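Local coordinates for aspartate aminotransferase, mitochondrial (Trypanosoma brucei brucei, PDB 4W5K), which catalyses the pyridoxal-phosphate-dependent transfer of an amino group between aspartate and 2-oxoglutarate, working as a homodimer, at the interface of chains A and B. Numbering follows the deposited sequence. Chains: chain A/B, Aspartate aminotransferase, mitochondrial.

The interface of chains A and B. Residues chain A 37, 244, 250-251, 253; chain B 60-62, 283-284.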
loop_
_atom_site.group_PDB
_atom_site.type_symbol
_atom_site.label_atom_id
_atom_site.label_comp_id
_atom_site.label_asym_id
_atom_site.label_seq_id
_atom_site.Cartn_x
_atom_site.Cartn_y
_atom_site.Cartn_z
ATOM N N VAL A 37 2.783 -15.557 11.503
ATOM C CA VAL A 37 3.497 -14.498 12.215
ATOM C C VAL A 37 4.183 -15.021 13.488
ATOM O O VAL A 37 3.837 -16.089 14.009
ATOM C CB VAL A 37 2.544 -13.327 12.606
ATOM C CG1 VAL A 37 2.123 -12.540 11.366
ATOM C CG2 VAL A 37 1.317 -13.837 13.326
ATOM N N SER A 244 8.620 -6.893 7.974
ATOM C CA SER A 244 7.478 -7.425 8.714
ATOM C C SER A 244 7.883 -8.323 9.861
ATOM O O SER A 244 7.495 -8.093 11.004
ATOM C CB SER A 244 6.540 -8.184 7.767
ATOM O OG SER A 244 5.938 -7.282 6.838
ATOM N N TYR A 250 4.537 -6.381 10.693
ATOM C CA TYR A 250 3.647 -7.026 9.719
ATOM C C TYR A 250 2.556 -6.139 9.106
ATOM O O TYR A 250 2.613 -5.783 7.909
ATOM C CB TYR A 250 2.978 -8.244 10.381
ATOM C CG TYR A 250 3.946 -9.250 10.989
ATOM C CD1 TYR A 250 4.535 -10.239 10.195
ATOM C CD2 TYR A 250 4.231 -9.249 12.355
ATOM C CE1 TYR A 250 5.413 -11.174 10.747
ATOM C CE2 TYR A 250 5.103 -10.201 12.912
ATOM C CZ TYR A 250 5.686 -11.141 12.099
ATOM O OH TYR A 250 6.534 -12.076 12.636
ATOM N N GLY A 251 1.582 -5.760 9.927
ATOM C CA GLY A 251 0.422 -5.043 9.413
ATOM C C GLY A 251 0.665 -3.591 9.053
ATOM O O GLY A 251 -0.212 -2.936 8.479
ATOM N N ARG A 253 2.978 -2.673 6.940
ATOM C CA ARG A 253 3.338 -2.827 5.522
ATOM C C ARG A 253 4.590 -2.048 5.151
ATOM O O ARG A 253 4.534 -1.078 4.371
ATOM C CB ARG A 253 2.169 -2.396 4.623
ATOM C CG ARG A 253 0.793 -2.975 5.007
ATOM C CD ARG A 253 0.843 -4.509 5.266
ATOM N NE ARG A 253 1.194 -5.260 4.054
ATOM C CZ ARG A 253 2.237 -6.080 3.949
ATOM N NH1 ARG A 253 3.065 -6.278 4.975
ATOM N NH2 ARG A 253 2.472 -6.707 2.791
ATOM N N MET B 60 0.095 -5.865 16.021
ATOM C CA MET B 60 0.615 -5.448 14.705
ATOM C C MET B 60 0.489 -6.581 13.684
ATOM O O MET B 60 1.064 -6.491 12.582
ATOM C CB MET B 60 2.090 -4.999 14.798
ATOM C CG MET B 60 2.320 -3.690 15.548
ATOM S SD MET B 60 4.049 -3.167 15.500
ATOM C CE MET B 60 3.959 -1.706 16.523
ATOM N N ASP B 61 -0.262 -7.628 14.038
ATOM C CA ASP B 61 -0.546 -8.714 13.095
ATOM C C ASP B 61 -1.114 -8.142 11.787
ATOM O O ASP B 61 -1.703 -7.044 11.764
ATOM C CB ASP B 61 -1.563 -9.698 13.667
ATOM C CG ASP B 61 -0.955 -10.724 14.616
ATOM O OD1 ASP B 61 0.253 -10.656 14.935
ATOM O OD2 ASP B 61 -1.737 -11.591 15.059
ATOM N N TYR B 62 -0.938 -8.877 10.693
ATOM C CA TYR B 62 -1.582 -8.508 9.433
ATOM C C TYR B 62 -3.086 -8.345 9.551
ATOM O O TYR B 62 -3.759 -9.151 10.218
ATOM C CB TYR B 62 -1.322 -9.579 8.376
ATOM C CG TYR B 62 0.091 -9.800 7.972
ATOM C CD1 TYR B 62 0.765 -8.854 7.215
ATOM C CD2 TYR B 62 0.735 -11.009 8.267
ATOM C CE1 TYR B 62 2.064 -9.089 6.810
ATOM C CE2 TYR B 62 2.028 -11.254 7.864
ATOM C CZ TYR B 62 2.681 -10.287 7.121
ATOM O OH TYR B 62 3.956 -10.524 6.687
ATOM N N SER B 283 -0.584 -7.688 -0.598
ATOM C CA SER B 283 -0.985 -8.719 0.373
ATOM C C SER B 283 -2.149 -8.288 1.301
ATOM O O SER B 283 -3.200 -8.941 1.341
ATOM C CB SER B 283 0.230 -9.150 1.214
ATOM O OG SER B 283 -0.014 -10.384 1.855
ATOM N N ASN B 284 -1.957 -7.201 2.032
ATOM C CA ASN B 284 -2.990 -6.680 2.937
ATOM C C ASN B 284 -2.647 -5.242 3.291
ATOM O O ASN B 284 -1.502 -4.827 3.145
ATOM C CB ASN B 284 -3.097 -7.581 4.183
ATOM C CG ASN B 284 -1.749 -7.967 4.722
ATOM O OD1 ASN B 284 -1.038 -7.114 5.247
ATOM N ND2 ASN B 284 -1.369 -9.256 4.585
#
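The backbone amide N of A:Gly251 donates to the carbonyl O of B:Met60 at 2.8 Å, and an angle of 157° at the hydrogen identifies a nearly straight bond between the subunits. Beside it, B:Tyr62 is clasped by chain A. CB of A:Tyr250 lies over the centre of the B:Tyr62 ring, 3.7 Å from its centroid, a CH-pi contact. The two tyrosine rings are 68° apart and meet edge to face, and the phenol OH of B:Tyr62 reaches the rim of A:Tyr250 in the plane of that ring. With CG anti to its own carbonyl carbon (chi1 -63°), B:Tyr62 sends its ring into chain A, where CE2 meets CG1 of A:Val37 at 3.7 Å. That same methyl covers one face of A:Tyr250, while the carbonyl O of A:Ser244 stands over the opposite face, so the ring is sandwiched within its own subunit. The other methyl of A:Val37, CG2, rests against the carboxylate of B:Asp61.

A:Arg253 bends at chi2 and chi3 to bring its guanidinium to the edge of B:Tyr62, with NH1 3.5 Å from CE1. NH1 also donates to the carbonyl O of A:Tyr250 at 3.0 Å, which helps to fix the guanidinium's rotation. NE makes a weak hydrogen bond to the backbone O of B:Asn284 at 2.9 Å; its N-H does not point at the side-chain OD1 nearby.

A:Ser244 and A:Arg253 bind pyridoxal phosphate, and B:Tyr62 is the tyrosine that this family lends to the neighbouring subunit's cofactor site. The short 3-10 helix 250-252 of chain A thus receives a loop of chain B at the active site, within a two-fold dimer interface that repeats the contact with chains exchanged.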